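PDB 3ES1: cupin 2, conserved barrel domain protein, which is of unknown function but folds as a cupin-type beta barrel, a scaffold that in many relatives holds a metal or a small-molecule site. Local coordinates for residues A5-G10 / T35-I40; A54-D59 / G77-R82. All coordinates share one frame; numbering follows the deposited sequence.

Contact 1 (5-10 with 35-40) and contact 2 (54-59 with 77-82) lie on opposite sides of the chain's centre. Their centres are 24 Å apart, and their nearest atoms come no closer than about 7 Å. They follow each other in series along the chain: contact 1 closes before contact 2 opens. Both reach the same seven-stranded antiparallel sheet. Contact 1 lays the N-terminal loop on the end of strand 27-39. Contact 2 sets the loop after strand 45-53 against the start of strand 79-86, beside the second subunit. One fastens a chain end to the barrel sheet; the other borders the dimer interface.

Contact 1 (A5-G10 / T35-I40); sequences ALSDSG and TPTRMI
Asp8 joins the N-terminal loop to the end of strand 27-39 through one carboxylate oxygen, where it meets Arg38 and Met39. OD2 of Asp8 accepts from the backbone N of Met39 at 2.9 Å, on its anti side and close to the carboxylate plane. The same oxygen of Asp8 forms a salt bridge with NE of Arg38 at 3.0 Å. NE comes from above the carboxylate, while OD2 lies in the guanidinium plane, at its edge. The two flat groups stand nearly perpendicular, 85° apart. A water accepts from NH2 of Arg38 at 3.1 Å; its very close approach to Asp8 OD2 is doubtful. Met39 N and Arg38 NE would be expected to stabilise the negative charge of Asp8.

The tighter part lies at Ser7 and Thr37, both buried. Thr37 N donates to OG of Ser7 at 3.1 Å. Asp8 N returns a nearly straight bond to Thr37 O (3.1 Å, 173°). CB of Ser7 packs 3.3 Å from OG1 of Thr37. The first torsion of Thr37 (chi1 72°) sets OG1 between the backbone N and the carbonyl carbon. Thr37 OG1 hydrogen-bonds to Asp85 OD2, which also bonds Ser9 OG. Next to this pair, CB of Pro36 meets the backbone O of Ala5 at 3.5 Å, and that oxygen has no hydrogen-bond partner in the model.

The solvent side is formed by Ala5, Arg38 and Met39, all exposed. There the CE methyl of Met39, a selenomethionine, rests 3.5 Å from O of Asp8.

Ser7 to Gly10 form a type I beta turn, closed by Gly10 N to Ser7 O. The arrangement is a turn-bearing N-terminal segment laid against the last residues of strand 27-39, next to strand 45-53, in the antiparallel sheet of a cupin-like barrel.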
ATOM      1  N   ALA A   5      -1.732  14.531  18.388  1.00 29.11           N
ATOM      2  CA  ALA A   5      -1.335  13.913  19.628  1.00 27.82           C
ATOM      3  C   ALA A   5      -0.668  12.601  19.239  1.00 25.54           C
ATOM      4  O   ALA A   5      -0.848  12.133  18.138  1.00 24.70           O
ATOM      5  CB  ALA A   5      -2.585  13.630  20.487  1.00 26.86           C
ATOM      6  N   LEU A   6       0.120  12.064  20.160  1.00 24.64           N
ATOM      7  CA  LEU A   6       0.613  10.686  20.090  1.00 23.18           C
ATOM      8  C   LEU A   6      -0.566   9.742  19.894  1.00 21.90           C
ATOM      9  O   LEU A   6      -1.651   9.960  20.402  1.00 20.92           O
ATOM     10  CB  LEU A   6       1.331  10.334  21.405  1.00 23.88           C
ATOM     11  CG  LEU A   6       2.488   9.385  21.404  1.00 24.96           C
ATOM     12  CD1 LEU A   6       3.562   9.875  20.433  1.00 24.67           C
ATOM     13  CD2 LEU A   6       2.978   9.264  22.901  1.00 27.14           C
ATOM     14  N   SER A   7      -0.342   8.700  19.100  1.00 20.76           N
ATOM     15  CA  SER A   7      -1.327   7.625  18.913  1.00 19.19           C
ATOM     16  C   SER A   7      -1.616   6.878  20.218  1.00 18.89           C
ATOM     17  O   SER A   7      -0.810   6.844  21.170  1.00 17.68           O
ATOM     18  CB  SER A   7      -0.832   6.624  17.863  1.00 18.67           C
ATOM     19  OG  SER A   7      -0.648   7.236  16.586  1.00 16.38           O
ATOM     20  N   ASP A   8      -2.798   6.284  20.260  1.00 19.03           N
ATOM     21  CA  ASP A   8      -3.229   5.541  21.458  1.00 19.20           C
ATOM     22  C   ASP A   8      -2.320   4.318  21.691  1.00 20.08           C
ATOM     23  O   ASP A   8      -2.363   3.700  22.743  1.00 19.86           O
ATOM     24  CB  ASP A   8      -4.701   5.117  21.373  1.00 18.92           C
ATOM     25  CG  ASP A   8      -5.668   6.307  21.490  1.00 20.88           C
ATOM     26  OD1 ASP A   8      -5.230   7.394  21.900  1.00 18.44           O
ATOM     27  OD2 ASP A   8      -6.874   6.162  21.170  1.00 18.83           O
ATOM     28  N   SER A   9      -1.514   3.964  20.681  1.00 19.45           N
ATOM     29  CA  SER A   9      -0.571   2.835  20.769  1.00 19.35           C
ATOM     30  C   SER A   9       0.764   3.316  21.308  1.00 20.33           C
ATOM     31  O   SER A   9       1.669   2.526  21.558  1.00 19.86           O
ATOM     32  CB  SER A   9      -0.298   2.277  19.380  1.00 19.84           C
ATOM     33  OG  SER A   9       0.135   3.354  18.555  1.00 18.91           O
ATOM     34  N   GLY A  10       0.874   4.626  21.462  1.00 20.84           N
ATOM     35  CA  GLY A  10       2.147   5.261  21.873  1.00 20.69           C
ATOM     36  C   GLY A  10       3.107   5.597  20.756  1.00 20.81           C
ATOM     37  O   GLY A  10       4.205   6.162  20.994  1.00 22.09           O
ATOM     38  N   THR A  35      -2.470  12.994  12.027  1.00 19.84           N
ATOM     39  CA  THR A  35      -3.570  12.405  12.802  1.00 19.39           C
ATOM     40  C   THR A  35      -3.165  11.100  13.521  1.00 20.00           C
ATOM     41  O   THR A  35      -2.541  10.238  12.927  1.00 18.55           O
ATOM     42  CB  THR A  35      -4.747  12.061  11.854  1.00 19.86           C
ATOM     43  OG1 THR A  35      -5.110  13.243  11.137  1.00 22.40           O
ATOM     44  CG2 THR A  35      -5.979  11.624  12.622  1.00 19.53           C
ATOM     45  N   PRO A  36      -3.523  10.956  14.811  1.00 19.61           N
ATOM     46  CA  PRO A  36      -3.198   9.733  15.541  1.00 19.44           C
ATOM     47  C   PRO A  36      -4.035   8.539  15.147  1.00 18.97           C
ATOM     48  O   PRO A  36      -5.172   8.688  14.745  1.00 17.60           O
ATOM     49  CB  PRO A  36      -3.492  10.126  16.998  1.00 20.57           C
ATOM     50  CG  PRO A  36      -4.617  11.123  16.878  1.00 18.58           C
ATOM     51  CD  PRO A  36      -4.218  11.939  15.669  1.00 20.32           C
ATOM     52  N   THR A  37      -3.459   7.346  15.288  1.00 18.88           N
ATOM     53  CA  THR A  37      -4.274   6.131  15.335  1.00 18.75           C
ATOM     54  C   THR A  37      -4.987   6.128  16.706  1.00 17.41           C
ATOM     55  O   THR A  37      -4.476   6.597  17.713  1.00 18.31           O
ATOM     56  CB  THR A  37      -3.480   4.799  15.076  1.00 17.18           C
ATOM     57  OG1 THR A  37      -2.629   4.485  16.202  1.00 18.66           O
ATOM     58  CG2 THR A  37      -2.677   4.828  13.720  1.00 18.22           C
ATOM     59  N   ARG A  38      -6.214   5.636  16.687  1.00 18.39           N
ATOM     60  CA  ARG A  38      -7.070   5.575  17.876  1.00 18.40           C
ATOM     61  C   ARG A  38      -7.542   4.160  18.213  1.00 18.08           C
ATOM     62  O   ARG A  38      -7.775   3.286  17.352  1.00 17.87           O
ATOM     63  CB  ARG A  38      -8.271   6.505  17.693  1.00 18.98           C
ATOM     64  CG  ARG A  38      -7.902   7.997  17.415  1.00 20.89           C
ATOM     65  CD  ARG A  38      -7.036   8.542  18.505  1.00 24.08           C
ATOM     66  NE  ARG A  38      -7.758   8.627  19.756  1.00 24.18           N
ATOM     67  CZ  ARG A  38      -8.546   9.642  20.072  1.00 25.36           C
ATOM     68  NH1 ARG A  38      -8.705  10.618  19.187  1.00 24.40           N
ATOM     69  NH2 ARG A  38      -9.179   9.666  21.244  1.00 20.62           N
HETATM   70  N   MSE A  39      -7.699   3.959  19.509  1.00 18.28           N
HETATM   71  CA  MSE A  39      -8.053   2.662  20.098  1.00 18.77           C
HETATM   72  C   MSE A  39      -9.412   2.177  19.631  1.00 18.25           C
HETATM   73  O   MSE A  39     -10.375   2.929  19.531  1.00 19.43           O
HETATM   74  CB  MSE A  39      -8.039   2.728  21.641  1.00 18.82           C
HETATM   75  CG  MSE A  39      -7.852   1.384  22.279  1.00 22.49           C
HETATM   76 SE   MSE A  39      -6.060   0.634  22.089  0.75 20.67          SE
HETATM   77  CE  MSE A  39      -5.096   1.674  23.408  1.00 22.49           C
ATOM     78  N   ILE A  40      -9.467   0.902  19.295  1.00 18.28           N
ATOM     79  CA  ILE A  40     -10.762   0.236  19.030  1.00 18.51           C
ATOM     80  C   ILE A  40     -11.325  -0.289  20.379  1.00 18.34           C
ATOM     81  O   ILE A  40     -10.568  -0.439  21.369  1.00 17.98           O
ATOM     82  CB  ILE A  40     -10.660  -0.919  17.997  1.00 18.34           C
ATOM     83  CG1 ILE A  40      -9.823  -2.091  18.558  1.00 19.14           C
ATOM     84  CG2 ILE A  40     -10.136  -0.428  16.615  1.00 18.05           C
ATOM     85  CD1 ILE A  40      -9.553  -3.109  17.535  1.00 18.55           C
TER
HETATM   86  O   HOH W   1      -9.258   6.597  21.947  1.00 22.42           O

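Contact 2 (A54-D59 / G77-R82); sequences ATVPAD and GGSVIR
The start of a barrel strand, 79-86, meets the loop that leaves its neighbour, strand 45-53, at Gly78 and Val56. The fit is by backbone and aliphatic packing, with no hydrogen bond between the two segments. CG1 of Val56 does most of the side-chain touching. Val56 CG1 lies 3.5 Å from Gly78 C, the carbonyl carbon, and 3.9 Å from Ser79 CB. The first torsion of Val56 (chi1 -66°) puts CG1 beside the backbone N. The other branch, Val56 CG2, is 4.1 Å from O of Gly78.

Gly78 is the closest backbone neighbour of the loop. Its CA is 3.6 Å from C of Thr55 and 3.8 Å from O of Ala54. The CA atoms of Thr55 and Gly78 are also 3.8 Å apart. There is no room for a CB on Gly78: its place lies too close to C of Ala54. The positive phi of 65° also suits glycine. The bare CA therefore lets the two backbones come close.

The loop has its own brace. OG1 of Thr55 donates to O of Pro57 at 2.6 Å, spanning the cis peptide bond that precedes Pro57. The bond and the cis peptide are consistent with the tight reversal here. Around the contact, Ser79 OG bonds to Thr53 OG1 and to Tyr102 OH of the second subunit. Gly78 N donates to OE1 of Glu153, on the adjacent sheet strand 145-153.

Val56 also packs on Val56 of the second subunit, and Ala58 makes backbone hydrogen bonds to that chain. The Ala54 and Thr55 side of the loop is exposed. The arrangement is a glycine at the start of a sheet strand packed against the loop that follows the neighbouring strand, at the subunit interface of a cupin-fold dimer.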
ATOM      1  N   ALA A  54     -14.423   4.249  -4.000  1.00 20.01           N
ATOM      2  CA  ALA A  54     -15.734   3.584  -4.010  1.00 19.78           C
ATOM      3  C   ALA A  54     -15.677   2.382  -4.939  1.00 20.03           C
ATOM      4  O   ALA A  54     -16.352   1.394  -4.722  1.00 19.66           O
ATOM      5  CB  ALA A  54     -16.881   4.557  -4.423  1.00 19.89           C
ATOM      6  N   THR A  55     -14.817   2.489  -5.950  1.00 19.49           N
ATOM      7  CA  THR A  55     -14.640   1.455  -6.967  1.00 19.67           C
ATOM      8  C   THR A  55     -13.164   1.209  -7.234  1.00 20.46           C
ATOM      9  O   THR A  55     -12.306   2.052  -6.908  1.00 20.50           O
ATOM     10  CB  THR A  55     -15.286   1.860  -8.304  1.00 20.11           C
ATOM     11  OG1 THR A  55     -14.650   3.034  -8.818  1.00 19.08           O
ATOM     12  CG2 THR A  55     -16.816   2.157  -8.117  1.00 17.74           C
ATOM     13  N   VAL A  56     -12.895   0.038  -7.803  1.00 19.87           N
ATOM     14  CA  VAL A  56     -11.670  -0.206  -8.535  1.00 19.79           C
ATOM     15  C   VAL A  56     -12.056  -0.744  -9.937  1.00 20.49           C
ATOM     16  O   VAL A  56     -12.866  -1.680 -10.009  1.00 20.30           O
ATOM     17  CB  VAL A  56     -10.679  -1.170  -7.769  1.00 20.44           C
ATOM     18  CG1 VAL A  56     -10.151  -0.512  -6.484  1.00 21.03           C
ATOM     19  CG2 VAL A  56     -11.287  -2.543  -7.466  1.00 18.29           C
ATOM     20  N   PRO A  57     -11.549  -0.120 -11.033  1.00 20.42           N
ATOM     21  CA  PRO A  57     -10.686   1.075 -11.045  1.00 20.40           C
ATOM     22  C   PRO A  57     -11.285   2.260 -10.306  1.00 20.47           C
ATOM     23  O   PRO A  57     -12.502   2.393 -10.163  1.00 20.82           O
ATOM     24  CB  PRO A  57     -10.516   1.387 -12.535  1.00 21.54           C
ATOM     25  CG  PRO A  57     -10.834   0.097 -13.253  1.00 21.12           C
ATOM     26  CD  PRO A  57     -11.829  -0.609 -12.412  1.00 21.38           C
ATOM     27  N   ALA A  58     -10.380   3.112  -9.853  1.00 19.96           N
ATOM     28  CA  ALA A  58     -10.723   4.271  -9.039  1.00 19.72           C
ATOM     29  C   ALA A  58     -11.137   5.424  -9.954  1.00 19.83           C
ATOM     30  O   ALA A  58     -11.249   5.270 -11.175  1.00 18.62           O
ATOM     31  CB  ALA A  58      -9.565   4.670  -8.151  1.00 19.50           C
ATOM     32  N   ASP A  59     -11.353   6.573  -9.330  1.00 19.50           N
ATOM     33  CA  ASP A  59     -11.869   7.769 -10.044  1.00 19.45           C
ATOM     34  C   ASP A  59     -11.187   9.007  -9.570  1.00 18.75           C
ATOM     35  O   ASP A  59     -11.457   9.503  -8.478  1.00 17.44           O
ATOM     36  CB  ASP A  59     -13.373   7.928  -9.802  1.00 19.18           C
ATOM     37  CG  ASP A  59     -14.005   9.020 -10.653  1.00 21.50           C
ATOM     38  OD1 ASP A  59     -13.296   9.752 -11.348  1.00 19.01           O
ATOM     39  OD2 ASP A  59     -15.230   9.182 -10.555  1.00 21.25           O
ATOM     40  N   GLY A  77     -15.684  -3.779  -1.314  1.00 32.55           N
ATOM     41  CA  GLY A  77     -15.703  -3.117  -2.627  1.00 30.70           C
ATOM     42  C   GLY A  77     -14.678  -1.991  -2.716  1.00 27.96           C
ATOM     43  O   GLY A  77     -14.307  -1.404  -1.715  1.00 28.47           O
ATOM     44  N   GLY A  78     -14.197  -1.713  -3.914  1.00 24.89           N
ATOM     45  CA  GLY A  78     -13.207  -0.654  -4.104  1.00 23.67           C
ATOM     46  C   GLY A  78     -11.875  -0.916  -3.423  1.00 22.00           C
ATOM     47  O   GLY A  78     -11.390  -2.037  -3.385  1.00 21.52           O
ATOM     48  N   SER A  79     -11.260   0.143  -2.913  1.00 21.32           N
ATOM     49  CA  SER A  79     -10.014   0.018  -2.152  1.00 21.11           C
ATOM     50  C   SER A  79     -10.045   0.785  -0.872  1.00 20.30           C
ATOM     51  O   SER A  79     -10.808   1.734  -0.685  1.00 18.90           O
ATOM     52  CB  SER A  79      -8.767   0.422  -2.973  1.00 21.70           C
ATOM     53  OG  SER A  79      -8.614   1.827  -3.144  1.00 22.08           O
ATOM     54  N   VAL A  80      -9.190   0.323   0.015  1.00 19.58           N
ATOM     55  CA  VAL A  80      -9.023   0.879   1.386  1.00 19.37           C
ATOM     56  C   VAL A  80      -7.537   0.921   1.746  1.00 18.93           C
ATOM     57  O   VAL A  80      -6.804  -0.053   1.535  1.00 19.02           O
ATOM     58  CB  VAL A  80      -9.758   0.032   2.469  1.00 20.05           C
ATOM     59  CG1 VAL A  80      -9.501   0.596   3.866  1.00 18.64           C
ATOM     60  CG2 VAL A  80     -11.277   0.013   2.232  1.00 18.98           C
ATOM     61  N   ILE A  81      -7.081   2.044   2.268  1.00 17.93           N
ATOM     62  CA  ILE A  81      -5.772   2.059   2.951  1.00 17.11           C
ATOM     63  C   ILE A  81      -5.993   2.542   4.370  1.00 17.57           C
ATOM     64  O   ILE A  81      -6.570   3.588   4.600  1.00 16.77           O
ATOM     65  CB  ILE A  81      -4.646   2.879   2.199  1.00 16.39           C
ATOM     66  CG1 ILE A  81      -3.296   2.860   2.974  1.00 16.89           C
ATOM     67  CG2 ILE A  81      -5.085   4.316   1.913  1.00 16.97           C
ATOM     68  CD1 ILE A  81      -2.086   3.326   2.152  1.00 16.07           C
ATOM     69  N   ARG A  82      -5.558   1.718   5.322  1.00 17.39           N
ATOM     70  CA  ARG A  82      -5.583   2.090   6.734  1.00 16.85           C
ATOM     71  C   ARG A  82      -4.304   1.667   7.421  1.00 17.26           C
ATOM     72  O   ARG A  82      -3.577   0.769   6.944  1.00 19.05           O
ATOM     73  CB  ARG A  82      -6.832   1.493   7.421  1.00 17.62           C
ATOM     74  CG  ARG A  82      -6.831   0.002   7.475  1.00 19.98           C
ATOM     75  CD  ARG A  82      -8.006  -0.516   8.259  1.00 24.76           C
ATOM     76  NE  ARG A  82      -8.117  -1.937   8.025  1.00 27.18           N
ATOM     77  CZ  ARG A  82      -9.095  -2.515   7.342  1.00 28.61           C
ATOM     78  NH1 ARG A  82     -10.103  -1.810   6.881  1.00 30.12           N
ATOM     79  NH2 ARG A  82      -9.077  -3.823   7.187  1.00 30.79           N
TER